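Local coordinates for protein CarG (Serratia, PDB 4O7J) that confers intrinsic carbapenem resistance on its bacterial host and structurally resembles lysozyme inhibitors, at the interface of chains A and B. Coordinates in Å, arbitrary orientation; residue numbers count along the deposited sequence, not the author numbering. Chains: chain A/B, CarG.

Contact 1: the interface of chains A and B. Residues chain A 8-10, 26; chain B 23, 51.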
loop_
_atom_site.group_PDB
_atom_site.type_symbol
_atom_site.label_atom_id
_atom_site.label_comp_id
_atom_site.label_asym_id
_atom_site.label_seq_id
_atom_site.Cartn_x
_atom_site.Cartn_y
_atom_site.Cartn_z
ATOM N N ASN A 8 -2.516 -1.800 15.786
ATOM C CA ASN A 8 -1.502 -1.159 14.890
ATOM C C ASN A 8 -0.600 -2.208 14.273
ATOM O O ASN A 8 -0.170 -3.131 14.936
ATOM C CB ASN A 8 -0.661 -0.145 15.675
ATOM C CG ASN A 8 -1.405 1.165 15.959
ATOM O OD1 ASN A 8 -1.286 1.745 17.046
ATOM N ND2 ASN A 8 -2.115 1.656 14.982
ATOM N N GLY A 9 -0.270 -2.033 12.987
ATOM C CA GLY A 9 0.513 -3.009 12.233
ATOM C C GLY A 9 -0.257 -4.167 11.631
ATOM O O GLY A 9 -1.409 -4.026 11.177
ATOM N N VAL A 10 0.425 -5.328 11.571
ATOM C CA VAL A 10 -0.081 -6.513 10.876
ATOM C C VAL A 10 -1.111 -7.231 11.727
ATOM O O VAL A 10 -0.870 -7.529 12.878
ATOM C CB VAL A 10 1.039 -7.507 10.485
ATOM C CG1 VAL A 10 1.687 -8.076 11.722
ATOM C CG2 VAL A 10 0.476 -8.693 9.730
ATOM N N LEU A 26 -2.884 -2.067 9.536
ATOM C CA LEU A 26 -3.332 -0.754 9.971
ATOM C C LEU A 26 -2.125 0.128 10.202
ATOM O O LEU A 26 -1.248 -0.189 11.048
ATOM C CB LEU A 26 -4.105 -0.933 11.274
ATOM C CG LEU A 26 -4.580 0.353 11.955
ATOM C CD1 LEU A 26 -5.550 1.055 11.024
ATOM C CD2 LEU A 26 -5.129 0.055 13.376
ATOM N N TYR B 23 8.546 -2.898 8.784
ATOM C CA TYR B 23 8.043 -3.870 7.831
ATOM C C TYR B 23 8.328 -3.409 6.445
ATOM O O TYR B 23 8.114 -2.228 6.064
ATOM C CB TYR B 23 6.538 -3.984 7.863
ATOM C CG TYR B 23 5.821 -4.341 9.146
ATOM C CD1 TYR B 23 6.358 -5.160 10.141
ATOM C CD2 TYR B 23 4.476 -3.924 9.283
ATOM C CE1 TYR B 23 5.559 -5.495 11.285
ATOM C CE2 TYR B 23 3.719 -4.232 10.385
ATOM C CZ TYR B 23 4.241 -5.026 11.387
ATOM O OH TYR B 23 3.328 -5.279 12.461
ATOM N N TYR B 51 2.412 2.338 13.080
ATOM C CA TYR B 51 3.314 2.080 11.923
ATOM C C TYR B 51 3.029 3.136 10.916
ATOM O O TYR B 51 1.871 3.486 10.679
ATOM C CB TYR B 51 3.114 0.686 11.342
ATOM C CG TYR B 51 3.703 -0.430 12.125
ATOM C CD1 TYR B 51 3.031 -0.931 13.247
ATOM C CD2 TYR B 51 4.944 -0.928 11.823
ATOM C CE1 TYR B 51 3.561 -1.914 13.989
ATOM C CE2 TYR B 51 5.488 -1.962 12.571
ATOM C CZ TYR B 51 4.811 -2.413 13.656
ATOM O OH TYR B 51 5.306 -3.417 14.462
HETATM O O HOH W 1 -0.404 2.056 13.102
#
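A:Gly9, the first residue of strand 9-13, turns the backbone with a positive phi of 84°, a conformation open to a residue without a side chain, and its bare CA lies against the edge of the B:Tyr51 ring. This is part of the face through which two copies of the CarG-like carbapenem resistance protein pack in the crystal. A:Gly9 CA lies to one face of the ring, beyond its CD1-CE1 edge, 3.4 Å from B:Tyr51 CD1; the lack of a side chain lets the backbone come close to the ring. The ring of B:Tyr23 covers the same face of B:Tyr51, the two rings overlapping at their rims through their CE2 atoms. B:Tyr51 is thus backed by its own chain while it meets the partner. B:Tyr23 directly follows B:Asp22, a sodium ligand in a loop whose ligand spacing resembles an EF-hand. With CG beside its backbone N (chi1 -57°), it reaches across tip first. Its phenol OH accepts a nearly straight hydrogen bond (164° at H) from A:Val10 N at 3.0 Å. Tyrosine suits the place because its ring packs while its hydroxyl satisfies a strand N-H. The CG1 methyl of A:Val10, in the crowded position between backbone N and carbonyl carbon, flanks that hydroxyl at 3.3 Å from B:Tyr23 OH, the side chains crossing at about a right angle. Separately, B:Tyr51 N meets a water at 2.8 Å, nearly straight, and the water's oxygen lies 3.2 Å from A:Leu26 O, bridging the two backbones.

Contact 2: the interface of chains A and B. Residues chain A 29, 61, 63, 65; chain B 53, 60-62.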
loop_
_atom_site.group_PDB
_atom_site.type_symbol
_atom_site.label_atom_id
_atom_site.label_comp_id
_atom_site.label_asym_id
_atom_site.label_seq_id
_atom_site.Cartn_x
_atom_site.Cartn_y
_atom_site.Cartn_z
ATOM N N PHE A 29 -0.292 7.525 7.620
ATOM C CA PHE A 29 0.572 8.397 6.840
ATOM C C PHE A 29 0.829 9.598 7.683
ATOM O O PHE A 29 -0.123 10.354 7.968
ATOM C CB PHE A 29 -0.080 8.765 5.525
ATOM C CG PHE A 29 0.665 9.774 4.749
ATOM C CD1 PHE A 29 2.002 9.646 4.545
ATOM C CD2 PHE A 29 -0.019 10.817 4.103
ATOM C CE1 PHE A 29 2.684 10.531 3.739
ATOM C CE2 PHE A 29 0.680 11.768 3.419
ATOM C CZ PHE A 29 2.025 11.639 3.211
ATOM N N GLU A 61 -5.090 3.383 -6.201
ATOM C CA GLU A 61 -4.408 3.185 -4.913
ATOM C C GLU A 61 -4.541 1.753 -4.366
ATOM O O GLU A 61 -5.418 1.001 -4.778
ATOM C CB GLU A 61 -5.028 4.090 -3.877
ATOM C CG GLU A 61 -4.748 5.586 -4.020
ATOM C CD GLU A 61 -3.507 6.044 -3.192
ATOM O OE1 GLU A 61 -3.063 5.326 -2.223
ATOM O OE2 GLU A 61 -2.993 7.150 -3.503
ATOM N N THR A 63 -3.876 1.396 -0.690
ATOM C CA THR A 63 -4.239 1.628 0.743
ATOM C C THR A 63 -5.512 2.476 0.829
ATOM O O THR A 63 -5.606 3.535 0.180
ATOM C CB THR A 63 -3.026 2.272 1.447
ATOM O OG1 THR A 63 -1.922 1.406 1.290
ATOM C CG2 THR A 63 -3.282 2.541 2.886
ATOM N N PHE A 65 -7.481 5.052 2.824
ATOM C CA PHE A 65 -7.198 6.073 3.783
ATOM C C PHE A 65 -8.474 6.780 4.245
ATOM O O PHE A 65 -9.436 6.992 3.446
ATOM C CB PHE A 65 -6.239 7.118 3.191
ATOM C CG PHE A 65 -4.809 6.678 3.118
ATOM C CD1 PHE A 65 -4.019 6.603 4.232
ATOM C CD2 PHE A 65 -4.268 6.374 1.892
ATOM C CE1 PHE A 65 -2.697 6.263 4.151
ATOM C CE2 PHE A 65 -2.936 5.972 1.795
ATOM C CZ PHE A 65 -2.163 5.937 2.923
ATOM N N ILE B 53 3.272 4.403 7.304
ATOM C CA ILE B 53 3.386 3.933 5.901
ATOM C C ILE B 53 4.103 4.975 5.060
ATOM O O ILE B 53 3.758 6.172 5.047
ATOM C CB ILE B 53 2.004 3.499 5.322
ATOM C CG1 ILE B 53 2.157 2.808 3.943
ATOM C CG2 ILE B 53 1.064 4.669 5.203
ATOM C CD1 ILE B 53 0.870 2.276 3.345
ATOM N N SER B 60 1.381 9.658 -5.642
ATOM C CA SER B 60 0.373 9.632 -4.578
ATOM C C SER B 60 0.170 8.186 -4.054
ATOM O O SER B 60 -0.681 7.928 -3.186
ATOM C CB SER B 60 -0.941 10.215 -5.133
ATOM O OG SER B 60 -1.497 9.298 -6.047
ATOM N N GLU B 61 0.899 7.259 -4.609
ATOM C CA GLU B 61 0.855 5.815 -4.246
ATOM C C GLU B 61 1.699 5.516 -2.978
ATOM O O GLU B 61 2.604 6.297 -2.638
ATOM C CB GLU B 61 1.470 4.958 -5.354
ATOM C CG GLU B 61 0.660 4.815 -6.643
ATOM C CD GLU B 61 -0.207 3.539 -6.678
ATOM O OE1 GLU B 61 -0.007 2.608 -5.841
ATOM O OE2 GLU B 61 -1.090 3.459 -7.553
ATOM N N PHE B 62 1.433 4.358 -2.343
ATOM C CA PHE B 62 2.180 3.933 -1.198
ATOM C C PHE B 62 2.798 2.559 -1.365
ATOM O O PHE B 62 3.381 2.013 -0.389
ATOM C CB PHE B 62 1.304 3.986 0.090
ATOM C CG PHE B 62 1.045 5.388 0.557
ATOM C CD1 PHE B 62 0.123 6.180 -0.114
ATOM C CD2 PHE B 62 1.717 5.911 1.589
ATOM C CE1 PHE B 62 -0.113 7.483 0.269
ATOM C CE2 PHE B 62 1.539 7.214 1.985
ATOM C CZ PHE B 62 0.640 7.997 1.335
HETATM O O HOH W 2 -1.316 3.113 -2.993
#
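Aromatic packing centres on B:Phe62, whose ring meets A:Phe65 and A:Phe29 of the other CarG chain. The CZ tip of A:Phe65 lies over the middle of one face of B:Phe62, with planes 56° apart and A:Phe65 CE2 3.5 Å from B:Phe62 CE1. B:Phe62 in turn directs its own CZ at the centre of the A:Phe29 ring, edge to face, with planes 77° apart. There B:Phe62 CE2 is 3.6 Å from A:Phe29 CD1, which lies at the in-plane edge of B:Phe62. A:Phe29 offers this face because its CG is anti to the backbone N (chi1 173°). Phenylalanine suits the place of B:Phe62, presenting both a broad face and a hydrogen-bearing edge.

Van der Waals contact continues beside the rings. A:Thr63 and B:Ile53 meet tip to tip, the A:Thr63 hydroxyl OG1 being 3.6 Å from the extended B:Ile53 CD1 methyl. The CG2 methyl of A:Thr63 covers a face of A:Phe65 near its rim and may steady it.

Polar contacts are looser. One water lies 2.9 Å from A:Glu61 OE1, and its oxygen is 3.1 Å from B:Phe62 N; it also approaches the B:Glu61 carboxylate. Both glutamates and B:Ser60 are poorly ordered, and the close approach of A:Glu61 OE2 to the B:Ser60 carbonyl pairs two acceptors and is doubtful. The water may soften repulsion between the carboxylates. If the crystal dimer is biological, this patch supplies it with an apolar core.

Contact 3: the interface of chains A and B. Residues chain A 117-120, 123-125; chain B 30-32.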
loop_
_atom_site.group_PDB
_atom_site.type_symbol
_atom_site.label_atom_id
_atom_site.label_comp_id
_atom_site.label_asym_id
_atom_site.label_seq_id
_atom_site.Cartn_x
_atom_site.Cartn_y
_atom_site.Cartn_z
ATOM N N SER A 117 -11.981 -13.270 -8.614
ATOM C CA SER A 117 -12.326 -13.253 -10.061
ATOM C C SER A 117 -11.185 -14.014 -10.730
ATOM O O SER A 117 -10.152 -13.469 -11.005
ATOM C CB SER A 117 -12.483 -11.832 -10.606
ATOM O OG SER A 117 -13.516 -11.069 -9.959
ATOM N N ARG A 118 -11.344 -15.334 -10.868
ATOM C CA ARG A 118 -10.191 -16.195 -11.166
ATOM C C ARG A 118 -9.963 -16.275 -12.657
ATOM O O ARG A 118 -10.900 -16.419 -13.362
ATOM C CB ARG A 118 -10.398 -17.601 -10.600
ATOM C CG ARG A 118 -9.106 -18.419 -10.482
ATOM C CD ARG A 118 -8.713 -18.661 -9.045
ATOM N NE ARG A 118 -7.256 -18.522 -8.871
ATOM C CZ ARG A 118 -6.658 -18.355 -7.692
ATOM N NH1 ARG A 118 -7.370 -18.335 -6.559
ATOM N NH2 ARG A 118 -5.338 -18.213 -7.639
ATOM N N ASP A 119 -8.709 -16.154 -13.104
ATOM C CA ASP A 119 -8.310 -16.256 -14.539
ATOM C C ASP A 119 -9.121 -15.340 -15.495
ATOM O O ASP A 119 -9.307 -15.656 -16.687
ATOM C CB ASP A 119 -8.320 -17.739 -14.999
ATOM N N ASP A 120 -9.582 -14.204 -14.964
ATOM C CA ASP A 120 -10.489 -13.285 -15.662
ATOM C C ASP A 120 -9.683 -12.080 -16.161
ATOM O O ASP A 120 -8.902 -11.507 -15.399
ATOM C CB ASP A 120 -11.592 -12.838 -14.679
ATOM C CG ASP A 120 -12.975 -12.808 -15.295
ATOM O OD1 ASP A 120 -13.752 -13.777 -15.086
ATOM O OD2 ASP A 120 -13.298 -11.792 -15.957
ATOM N N VAL A 123 -8.728 -8.353 -14.778
ATOM C CA VAL A 123 -9.587 -7.982 -13.621
ATOM C C VAL A 123 -8.825 -8.409 -12.327
ATOM O O VAL A 123 -8.180 -9.460 -12.294
ATOM C CB VAL A 123 -10.955 -8.687 -13.731
ATOM C CG1 VAL A 123 -11.837 -8.488 -12.500
ATOM C CG2 VAL A 123 -11.686 -8.211 -14.985
ATOM N N PRO A 124 -8.887 -7.599 -11.256
ATOM C CA PRO A 124 -8.171 -8.040 -10.031
ATOM C C PRO A 124 -8.679 -9.394 -9.563
ATOM O O PRO A 124 -9.889 -9.623 -9.496
ATOM C CB PRO A 124 -8.506 -6.957 -9.017
ATOM C CG PRO A 124 -8.912 -5.775 -9.849
ATOM C CD PRO A 124 -9.586 -6.318 -11.062
ATOM N N LEU A 125 -7.731 -10.291 -9.274
ATOM C CA LEU A 125 -8.033 -11.595 -8.780
ATOM C C LEU A 125 -8.804 -11.495 -7.455
ATOM O O LEU A 125 -9.828 -12.201 -7.248
ATOM C CB LEU A 125 -6.753 -12.355 -8.532
ATOM C CG LEU A 125 -6.902 -13.723 -7.904
ATOM C CD1 LEU A 125 -7.852 -14.570 -8.727
ATOM C CD2 LEU A 125 -5.533 -14.340 -7.777
ATOM N N ASP B 30 -2.136 -9.162 -8.431
ATOM C CA ASP B 30 -2.697 -10.186 -9.294
ATOM C C ASP B 30 -3.908 -9.634 -10.027
ATOM O O ASP B 30 -4.935 -9.526 -9.455
ATOM C CB ASP B 30 -3.133 -11.364 -8.432
ATOM C CG ASP B 30 -2.002 -12.133 -7.913
ATOM O OD1 ASP B 30 -1.080 -12.365 -8.659
ATOM O OD2 ASP B 30 -2.004 -12.533 -6.770
ATOM N N ASN B 31 -3.746 -9.210 -11.251
ATOM C CA ASN B 31 -4.911 -8.948 -12.083
ATOM C C ASN B 31 -4.961 -9.861 -13.283
ATOM O O ASN B 31 -5.458 -9.508 -14.304
ATOM C CB ASN B 31 -5.110 -7.463 -12.421
ATOM C CG ASN B 31 -4.068 -6.935 -13.337
ATOM O OD1 ASN B 31 -3.009 -7.498 -13.447
ATOM N ND2 ASN B 31 -4.384 -5.863 -14.031
ATOM N N ASN B 32 -4.446 -11.061 -13.076
ATOM C CA ASN B 32 -4.667 -12.245 -13.888
ATOM C C ASN B 32 -3.796 -12.186 -15.148
ATOM O O ASN B 32 -4.299 -12.176 -16.232
ATOM C CB ASN B 32 -6.165 -12.459 -14.189
ATOM C CG ASN B 32 -6.937 -13.072 -13.010
ATOM O OD1 ASN B 32 -6.527 -14.053 -12.435
ATOM N ND2 ASN B 32 -8.058 -12.488 -12.682
#
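The amide nitrogen ND2 of B:Asn32 is gripped by backbone carbonyls of the facing CarG chain. Its sound bond runs to A:Ser117 O at 2.9 Å (158° at H), with the acceptor close to the amide plane. Weaker bonds go from ND2 to A:Asp120 O, in a poorly ordered residue, at 3.0 Å and to A:Val123 O at 3.1 Å. The other end of the amide, B:Asn32 OD1, receives a weak bond from A:Asp119 N. With a donor and an acceptor on one flat group, asparagine can serve both kinds of backbone partner, and these bonds would limit rotation of the amide. Asparagine also tolerates the left-handed backbone turn found here, while its side chain, CG beside the backbone N (chi1 -78°), reaches into the A:117-123 segment.

Next to it, A:Leu125 N donates a nearly straight bond to B:Asp30 O at 2.9 Å (173° at H). The two side chains then lie alongside, pointing the same way, with A:Leu125 CB 3.8 Å from B:Asp30 CB. The CD1 branch of A:Leu125 lies over the rim of the A:Arg118 guanidinium. That group stays well short of B:Asp30, offering at most distant electrostatic attraction. Mostly through main-chain recognition, the patch ties a loop of each chain together, and its two-fold twin does the same with the chains exchanged, if the dimer is biological.

The C-alpha centres of contact 1 and contact 2 are about 14 Å apart, whereas contact 3 lies about 27 Å from contact 1 and 22 Å from contact 2. Strand 22-29 runs through the set: it supplies residues of both chains to contact 1 and A:Phe29 to contact 2, and the B:30-32 loop following it enters contact 3. Strand 51-53 of chain B likewise joins contact 1 to contact 2. Two-fold symmetry repeats each patch with the chains exchanged. Tyrosine-mediated, aromatic and asparagine-mediated contacts are thereby spread along one face, which would restrain rocking of the subunits if this dimer forms in solution.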